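Local coordinates for protein DNA replication initiator (Cdc21/Cdc54) (Methanothermobacter thermautotrophicus, PDB 1LTL) that probably acts as an ATP-driven MCM helicase in DNA replication, here as the zinc-binding N-terminal part that assembles as a dodecamer, at residues Y38-Y48 with V87-S97; L177-E186 with R198-V209. All blocks are in the same frame, centred on the assembly; numbering follows the deposited sequence.

Contact 1 of 2, residues Y38-Y48 with V87-S97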
# COMPACT_ATOMS: atom_id res chain seq x y z
N TYR A 38 -7.43 51.36 -15.15
CA TYR A 38 -6.91 50.01 -15.23
C TYR A 38 -7.03 49.44 -16.64
O TYR A 38 -8.03 49.66 -17.31
CB TYR A 38 -7.65 49.09 -14.27
CG TYR A 38 -6.81 47.92 -13.86
CD1 TYR A 38 -5.70 48.11 -13.05
CD2 TYR A 38 -7.11 46.63 -14.29
CE1 TYR A 38 -4.89 47.05 -12.69
CE2 TYR A 38 -6.30 45.56 -13.94
CZ TYR A 38 -5.19 45.78 -13.14
OH TYR A 38 -4.38 44.72 -12.79
N PRO A 39 -6.00 48.72 -17.11
CA PRO A 39 -4.77 48.44 -16.36
C PRO A 39 -3.64 49.37 -16.80
O PRO A 39 -2.48 48.95 -16.90
CB PRO A 39 -4.48 47.00 -16.74
CG PRO A 39 -4.80 47.01 -18.20
CD PRO A 39 -6.13 47.77 -18.23
N ASN A 40 -3.97 50.62 -17.08
CA ASN A 40 -2.96 51.58 -17.51
C ASN A 40 -2.33 52.28 -16.31
O ASN A 40 -1.65 53.30 -16.45
CB ASN A 40 -3.59 52.62 -18.43
CG ASN A 40 -4.33 51.98 -19.59
OD1 ASN A 40 -3.77 51.18 -20.34
ND2 ASN A 40 -5.61 52.33 -19.73
N VAL A 41 -2.56 51.72 -15.13
CA VAL A 41 -1.99 52.28 -13.93
C VAL A 41 -1.50 51.24 -12.94
O VAL A 41 -0.30 51.13 -12.69
CB VAL A 41 -2.97 53.24 -13.26
CG1 VAL A 41 -3.10 54.50 -14.09
CG2 VAL A 41 -4.31 52.56 -13.11
N ARG A 42 -2.42 50.47 -12.36
CA ARG A 42 -2.03 49.44 -11.39
C ARG A 42 -1.69 49.96 -9.99
O ARG A 42 -2.04 49.33 -8.99
CB ARG A 42 -0.81 48.67 -11.92
CG ARG A 42 -0.95 48.16 -13.32
CD ARG A 42 0.38 47.63 -13.78
NE ARG A 42 0.40 47.50 -15.22
CZ ARG A 42 1.49 47.22 -15.94
NH1 ARG A 42 2.66 47.05 -15.34
NH2 ARG A 42 1.39 47.13 -17.26
N SER A 43 -1.01 51.11 -9.92
CA SER A 43 -0.61 51.70 -8.64
C SER A 43 -1.51 52.81 -8.10
O SER A 43 -2.25 53.44 -8.84
CB SER A 43 0.81 52.26 -8.77
OG SER A 43 1.70 51.27 -9.20
N ILE A 44 -1.42 53.05 -6.80
CA ILE A 44 -2.19 54.07 -6.12
C ILE A 44 -1.30 54.49 -4.98
O ILE A 44 -1.22 53.79 -3.98
CB ILE A 44 -3.48 53.50 -5.54
CG1 ILE A 44 -4.42 53.10 -6.68
CG2 ILE A 44 -4.11 54.49 -4.56
CD1 ILE A 44 -5.73 52.49 -6.21
N GLU A 45 -0.63 55.62 -5.13
CA GLU A 45 0.29 56.10 -4.10
C GLU A 45 -0.34 56.74 -2.86
O GLU A 45 -1.26 57.52 -2.98
CB GLU A 45 1.21 57.08 -4.77
CG GLU A 45 2.18 57.72 -3.87
CD GLU A 45 3.03 58.66 -4.65
OE1 GLU A 45 3.59 58.22 -5.69
OE2 GLU A 45 3.14 59.84 -4.24
N VAL A 46 0.15 56.41 -1.66
CA VAL A 46 -0.40 57.03 -0.45
C VAL A 46 0.69 57.57 0.46
O VAL A 46 1.69 56.91 0.72
CB VAL A 46 -1.30 56.06 0.38
CG1 VAL A 46 -2.35 55.46 -0.51
CG2 VAL A 46 -0.47 55.01 1.04
N ASP A 47 0.50 58.80 0.95
CA ASP A 47 1.50 59.41 1.81
C ASP A 47 1.43 58.87 3.23
O ASP A 47 0.39 58.95 3.89
CB ASP A 47 1.32 60.92 1.84
CG ASP A 47 2.50 61.62 2.48
OD1 ASP A 47 2.74 61.40 3.68
OD2 ASP A 47 3.18 62.39 1.77
N TYR A 48 2.54 58.32 3.70
CA TYR A 48 2.63 57.77 5.04
C TYR A 48 2.06 58.75 6.07
O TYR A 48 1.23 58.38 6.89
CB TYR A 48 4.10 57.43 5.34
CG TYR A 48 4.32 56.73 6.66
CD1 TYR A 48 3.41 55.80 7.14
CD2 TYR A 48 5.44 57.02 7.43
CE1 TYR A 48 3.60 55.17 8.36
CE2 TYR A 48 5.65 56.39 8.66
CZ TYR A 48 4.71 55.46 9.11
OH TYR A 48 4.89 54.84 10.33
N VAL A 87 -9.75 44.39 -10.09
CA VAL A 87 -8.59 45.28 -10.06
C VAL A 87 -7.61 45.05 -8.91
O VAL A 87 -7.87 45.39 -7.75
CB VAL A 87 -9.01 46.76 -10.04
CG1 VAL A 87 -7.80 47.64 -10.31
CG2 VAL A 87 -10.06 47.01 -11.09
N ASP A 88 -6.47 44.47 -9.24
CA ASP A 88 -5.43 44.21 -8.26
C ASP A 88 -4.53 45.46 -8.30
O ASP A 88 -3.60 45.54 -9.11
CB ASP A 88 -4.64 42.95 -8.66
CG ASP A 88 -5.54 41.73 -8.97
OD1 ASP A 88 -6.29 41.30 -8.06
OD2 ASP A 88 -5.48 41.22 -10.11
N LEU A 89 -4.82 46.44 -7.47
CA LEU A 89 -4.02 47.65 -7.46
C LEU A 89 -2.84 47.55 -6.52
O LEU A 89 -2.87 46.81 -5.54
CB LEU A 89 -4.87 48.85 -7.07
CG LEU A 89 -5.64 49.42 -8.26
CD1 LEU A 89 -6.95 50.01 -7.78
CD2 LEU A 89 -4.79 50.44 -8.97
N ASN A 90 -1.78 48.29 -6.82
CA ASN A 90 -0.61 48.26 -5.98
C ASN A 90 -0.60 49.47 -5.09
O ASN A 90 -0.52 50.59 -5.58
CB ASN A 90 0.64 48.29 -6.83
CG ASN A 90 0.80 47.06 -7.66
OD1 ASN A 90 1.47 47.09 -8.69
ND2 ASN A 90 0.21 45.96 -7.21
N ILE A 91 -0.69 49.26 -3.79
CA ILE A 91 -0.64 50.39 -2.88
C ILE A 91 0.83 50.69 -2.61
O ILE A 91 1.56 49.83 -2.14
CB ILE A 91 -1.33 50.10 -1.54
CG1 ILE A 91 -2.83 49.90 -1.73
CG2 ILE A 91 -1.13 51.26 -0.62
CD1 ILE A 91 -3.22 48.62 -2.39
N ARG A 92 1.29 51.90 -2.92
CA ARG A 92 2.68 52.21 -2.66
C ARG A 92 2.81 53.39 -1.70
O ARG A 92 2.34 54.49 -2.01
CB ARG A 92 3.40 52.55 -3.96
CG ARG A 92 3.27 51.47 -4.97
CD ARG A 92 4.13 51.73 -6.18
NE ARG A 92 3.80 50.74 -7.20
CZ ARG A 92 4.24 49.49 -7.20
NH1 ARG A 92 5.04 49.07 -6.24
NH2 ARG A 92 3.85 48.64 -8.15
N PHE A 93 3.44 53.19 -0.55
CA PHE A 93 3.59 54.26 0.42
C PHE A 93 4.78 55.16 0.19
O PHE A 93 5.87 54.69 -0.11
CB PHE A 93 3.68 53.69 1.81
CG PHE A 93 2.55 52.80 2.12
CD1 PHE A 93 2.43 51.59 1.47
CD2 PHE A 93 1.58 53.19 3.01
CE1 PHE A 93 1.33 50.78 1.70
CE2 PHE A 93 0.47 52.38 3.25
CZ PHE A 93 0.35 51.18 2.60
N SER A 94 4.57 56.46 0.35
CA SER A 94 5.65 57.41 0.17
C SER A 94 6.03 58.11 1.48
O SER A 94 5.18 58.32 2.35
CB SER A 94 5.28 58.45 -0.87
OG SER A 94 6.37 59.33 -1.11
N GLY A 95 7.30 58.47 1.61
CA GLY A 95 7.76 59.13 2.81
C GLY A 95 7.67 58.23 4.03
O GLY A 95 6.76 58.37 4.87
N ILE A 96 8.59 57.29 4.13
CA ILE A 96 8.60 56.37 5.25
C ILE A 96 9.70 56.80 6.20
O ILE A 96 10.86 56.96 5.80
CB ILE A 96 8.81 54.91 4.78
CG1 ILE A 96 7.55 54.44 4.06
CG2 ILE A 96 9.05 53.98 5.97
CD1 ILE A 96 6.34 54.37 4.96
N SER A 97 9.32 57.01 7.45
CA SER A 97 10.25 57.44 8.50
C SER A 97 11.26 56.36 8.87
O SER A 97 12.40 56.66 9.25
CB SER A 97 9.45 57.85 9.73
OG SER A 97 8.52 56.84 10.07
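Y48 and I96 cross at about a right angle just past two parallel strands, 43-47 and 90-94. These strands form the small sheet of the MCM N-terminal domain, joined by a beta-alpha-beta crossover whose connection contains helices 48-54, 58-64 and 66-77. The Y48 backbone N donates to S94 O at 3.0 Å, and its CB sits beside that same oxygen. With CG anti to the backbone N (chi1 -175°), the ring reaches across to I96, whose CD1 lies over one face, offset toward the rim and 3.5 Å from Y48 CG. Further out, CE2 has S97 OG at the ring edge, in plane, and OH is hydrogen-bonded to A59 O. Replacing the tyrosine with an alanine is likely to leave I96 CD1 without its aromatic face and A59 O without the hydroxyl. On the sheet face shared with I44 and I91, V46 CG2 lies over the F93 ring, 3.4 Å from F93 CD2. On the other face, R92 stretches out from CG to NE toward S43, and its NH1 is hydrogen-bonded to N242 O. S43 OG, itself hydrogen-bonded to D207 OD2, accepts from R92 NE at 2.9 Å, 8° out of the guanidinium plane.

Contact 2 of 2, residues L177-E186 with R198-V209; sequences LDTQTLKLQE and RQITVVLEDDLV
T179 and E205 lie side by side and point the same way, so the threonine hydroxyl meets the carboxylate at its end: OG1 donates to E205 OE2 at 2.6 Å, on the anti side and 16° out of the carboxylate plane. That carboxylate is gripped from elsewhere too, by R129 in a salt bridge to OE2 and by the Y240 hydroxyl at OE1. Further along the same face K183 slants across T201. Its chain bends at chi2 and chi4, which swings the ammonium over to the neighbouring strand, where NZ donates to T201 OG1 at 2.5 Å. The aliphatic part of the lysine passes Q199, with K183 CG 3.6 Å from Q199 OE1, which accepts a hydrogen bond from R121 NE. These are neighbouring antiparallel strands of the OB domain, 175-185 and 199-205, with Q180-L204, L182-V202 and L184-I200 as hydrogen-bonded pairs. The opposite face is buried and mostly apolar: L182 and V202 run alongside each other, and L184 CB packs 3.9 Å from V202 CG2. Q180 is the polar exception there, its amide tied down by D210 N at OE1 and by D124 O at NE2. Past the strand end the chain turns back, bringing V209 CG2 to 3.9 Å from D178 CB; the D178 carboxylate reaches S107 of the second subunit. At the other end, E186 extends to R198 from a CG placed between its backbone N and carbonyl carbon (chi1 57°), and its OE1, also in a salt bridge with R103, takes the R198 backbone N at 2.8 Å from above the carboxylate plane.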
# COMPACT_ATOMS: atom_id res chain seq x y z
N LEU A 177 3.81 38.12 -14.65
CA LEU A 177 3.98 39.48 -14.20
C LEU A 177 5.44 39.88 -14.34
O LEU A 177 6.32 39.09 -14.04
CB LEU A 177 3.51 39.53 -12.76
CG LEU A 177 3.93 40.66 -11.85
CD1 LEU A 177 2.69 41.16 -11.12
CD2 LEU A 177 4.99 40.16 -10.88
N ASP A 178 5.72 41.10 -14.79
CA ASP A 178 7.12 41.46 -14.98
C ASP A 178 7.88 41.73 -13.70
O ASP A 178 7.40 42.40 -12.79
CB ASP A 178 7.22 42.65 -15.93
CG ASP A 178 6.74 42.32 -17.33
OD1 ASP A 178 7.29 41.37 -17.96
OD2 ASP A 178 5.80 43.02 -17.79
N THR A 179 9.10 41.20 -13.64
CA THR A 179 9.95 41.33 -12.47
C THR A 179 11.35 41.77 -12.89
O THR A 179 11.79 41.52 -14.00
CB THR A 179 10.03 39.97 -11.73
OG1 THR A 179 10.23 40.20 -10.32
CG2 THR A 179 11.19 39.12 -12.27
N GLN A 180 12.07 42.45 -12.00
CA GLN A 180 13.40 42.89 -12.36
C GLN A 180 14.31 43.01 -11.16
O GLN A 180 13.87 43.35 -10.07
CB GLN A 180 13.35 44.22 -13.07
CG GLN A 180 14.70 44.79 -13.35
CD GLN A 180 14.58 46.06 -14.13
OE1 GLN A 180 13.55 46.72 -14.09
NE2 GLN A 180 15.64 46.42 -14.85
N THR A 181 15.59 42.76 -11.39
CA THR A 181 16.56 42.79 -10.32
C THR A 181 17.64 43.83 -10.48
O THR A 181 18.13 44.07 -11.58
CB THR A 181 17.24 41.43 -10.23
OG1 THR A 181 16.40 40.55 -9.51
CG2 THR A 181 18.57 41.53 -9.54
N LEU A 182 18.03 44.47 -9.39
CA LEU A 182 19.13 45.43 -9.49
C LEU A 182 19.86 45.48 -8.18
O LEU A 182 19.32 45.10 -7.16
CB LEU A 182 18.62 46.81 -9.89
CG LEU A 182 18.09 47.78 -8.85
CD1 LEU A 182 17.48 48.96 -9.60
CD2 LEU A 182 17.03 47.14 -7.99
N LYS A 183 21.11 45.91 -8.25
CA LYS A 183 21.99 46.05 -7.09
C LYS A 183 21.97 47.49 -6.59
O LYS A 183 22.15 48.42 -7.37
CB LYS A 183 23.43 45.68 -7.45
CG LYS A 183 23.75 44.21 -7.32
CD LYS A 183 23.42 43.72 -5.92
CE LYS A 183 23.69 42.23 -5.74
NZ LYS A 183 22.82 41.42 -6.63
N LEU A 184 21.74 47.65 -5.30
CA LEU A 184 21.71 48.97 -4.69
C LEU A 184 22.94 49.11 -3.81
O LEU A 184 23.09 48.37 -2.84
CB LEU A 184 20.46 49.12 -3.84
CG LEU A 184 20.36 50.47 -3.15
CD1 LEU A 184 20.22 51.56 -4.20
CD2 LEU A 184 19.18 50.48 -2.18
N GLN A 185 23.81 50.06 -4.12
CA GLN A 185 25.04 50.28 -3.36
C GLN A 185 24.85 51.36 -2.32
O GLN A 185 24.14 52.35 -2.56
CB GLN A 185 26.15 50.69 -4.31
CG GLN A 185 27.45 51.05 -3.67
CD GLN A 185 28.39 51.68 -4.67
OE1 GLN A 185 28.28 52.88 -4.97
NE2 GLN A 185 29.30 50.88 -5.23
N GLU A 186 25.48 51.20 -1.17
CA GLU A 186 25.35 52.18 -0.11
C GLU A 186 25.99 53.50 -0.47
O GLU A 186 26.87 53.58 -1.32
CB GLU A 186 25.96 51.69 1.19
CG GLU A 186 27.42 51.30 1.09
CD GLU A 186 28.03 50.94 2.43
OE1 GLU A 186 29.10 50.28 2.43
OE2 GLU A 186 27.44 51.32 3.48
N ARG A 198 29.03 48.27 0.49
CA ARG A 198 28.29 47.03 0.47
C ARG A 198 27.03 47.24 -0.35
O ARG A 198 26.41 48.30 -0.29
CB ARG A 198 27.94 46.60 1.90
CG ARG A 198 29.08 45.93 2.67
CD ARG A 198 28.66 45.60 4.11
NE ARG A 198 29.71 44.91 4.87
CZ ARG A 198 29.69 44.75 6.19
NH1 ARG A 198 28.68 45.22 6.91
NH2 ARG A 198 30.68 44.10 6.80
N GLN A 199 26.64 46.24 -1.12
CA GLN A 199 25.45 46.38 -1.92
C GLN A 199 24.38 45.37 -1.52
O GLN A 199 24.65 44.38 -0.85
CB GLN A 199 25.81 46.20 -3.39
CG GLN A 199 26.93 45.21 -3.60
CD GLN A 199 26.96 44.66 -5.03
OE1 GLN A 199 26.84 45.41 -6.00
NE2 GLN A 199 27.11 43.34 -5.15
N ILE A 200 23.15 45.64 -1.92
CA ILE A 200 22.08 44.71 -1.61
C ILE A 200 21.17 44.58 -2.81
O ILE A 200 21.04 45.52 -3.58
CB ILE A 200 21.26 45.16 -0.42
CG1 ILE A 200 20.44 43.98 0.08
CG2 ILE A 200 20.35 46.31 -0.81
CD1 ILE A 200 19.71 44.26 1.32
N THR A 201 20.54 43.43 -2.98
CA THR A 201 19.67 43.26 -4.14
C THR A 201 18.28 43.81 -3.96
O THR A 201 17.66 43.67 -2.90
CB THR A 201 19.57 41.79 -4.54
OG1 THR A 201 20.80 41.38 -5.14
CG2 THR A 201 18.47 41.58 -5.52
N VAL A 202 17.79 44.47 -5.00
CA VAL A 202 16.45 45.00 -4.96
C VAL A 202 15.65 44.35 -6.07
O VAL A 202 16.15 44.14 -7.18
CB VAL A 202 16.42 46.55 -5.11
CG1 VAL A 202 14.99 47.06 -5.18
CG2 VAL A 202 17.12 47.17 -3.92
N VAL A 203 14.41 44.01 -5.75
CA VAL A 203 13.54 43.38 -6.71
C VAL A 203 12.42 44.30 -7.04
O VAL A 203 11.65 44.71 -6.17
CB VAL A 203 12.96 42.10 -6.15
CG1 VAL A 203 11.83 41.62 -7.03
CG2 VAL A 203 14.04 41.05 -6.05
N LEU A 204 12.31 44.64 -8.32
CA LEU A 204 11.26 45.52 -8.76
C LEU A 204 10.26 44.75 -9.60
O LEU A 204 10.65 44.03 -10.52
CB LEU A 204 11.86 46.66 -9.58
CG LEU A 204 12.79 47.64 -8.89
CD1 LEU A 204 13.23 48.67 -9.93
CD2 LEU A 204 12.11 48.33 -7.72
N GLU A 205 8.98 44.90 -9.31
CA GLU A 205 7.99 44.21 -10.10
C GLU A 205 6.85 45.10 -10.59
O GLU A 205 6.69 46.23 -10.14
CB GLU A 205 7.42 43.04 -9.31
CG GLU A 205 8.49 42.09 -8.82
CD GLU A 205 7.88 40.85 -8.24
OE1 GLU A 205 6.78 40.98 -7.63
OE2 GLU A 205 8.50 39.76 -8.38
N ASP A 206 6.05 44.56 -11.50
CA ASP A 206 4.93 45.27 -12.11
C ASP A 206 5.33 46.61 -12.72
O ASP A 206 6.30 46.67 -13.47
CB ASP A 206 3.78 45.47 -11.13
CG ASP A 206 2.43 45.28 -11.80
OD1 ASP A 206 2.41 45.14 -13.04
OD2 ASP A 206 1.40 45.26 -11.09
N ASP A 207 4.60 47.68 -12.41
CA ASP A 207 4.90 48.98 -13.00
C ASP A 207 6.19 49.63 -12.57
O ASP A 207 6.61 50.63 -13.16
CB ASP A 207 3.77 49.96 -12.77
CG ASP A 207 3.39 50.04 -11.33
OD1 ASP A 207 3.05 48.99 -10.76
OD2 ASP A 207 3.42 51.16 -10.77
N LEU A 208 6.83 49.07 -11.54
CA LEU A 208 8.10 49.61 -11.08
C LEU A 208 9.21 49.08 -11.93
O LEU A 208 10.36 49.45 -11.77
CB LEU A 208 8.36 49.19 -9.66
CG LEU A 208 7.95 50.18 -8.59
CD1 LEU A 208 6.49 50.58 -8.72
CD2 LEU A 208 8.24 49.52 -7.25
N VAL A 209 8.86 48.19 -12.85
CA VAL A 209 9.88 47.62 -13.70
C VAL A 209 10.44 48.70 -14.61
O VAL A 209 9.74 49.62 -14.99
CB VAL A 209 9.27 46.48 -14.54
CG1 VAL A 209 10.27 46.00 -15.57
CG2 VAL A 209 8.88 45.35 -13.62

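How the contacts relate
Contact 1 comes first along the chain and closes before contact 2 opens; their centres lie about 17 Å apart. They belong to different sheets: contact 1 is the two-stranded parallel sheet of the MCM N-terminal domain, contact 2 an antiparallel pair within the larger sheet of the OB domain. The two meet where the turn after strand 199-205 comes up against the small sheet. There D207, besides its tie to S43, takes R92 NH2 in a salt bridge through OD1, at 2.7 Å, while D206 pairs with R42. These polar links join the helical domain to the OB domain in one chain.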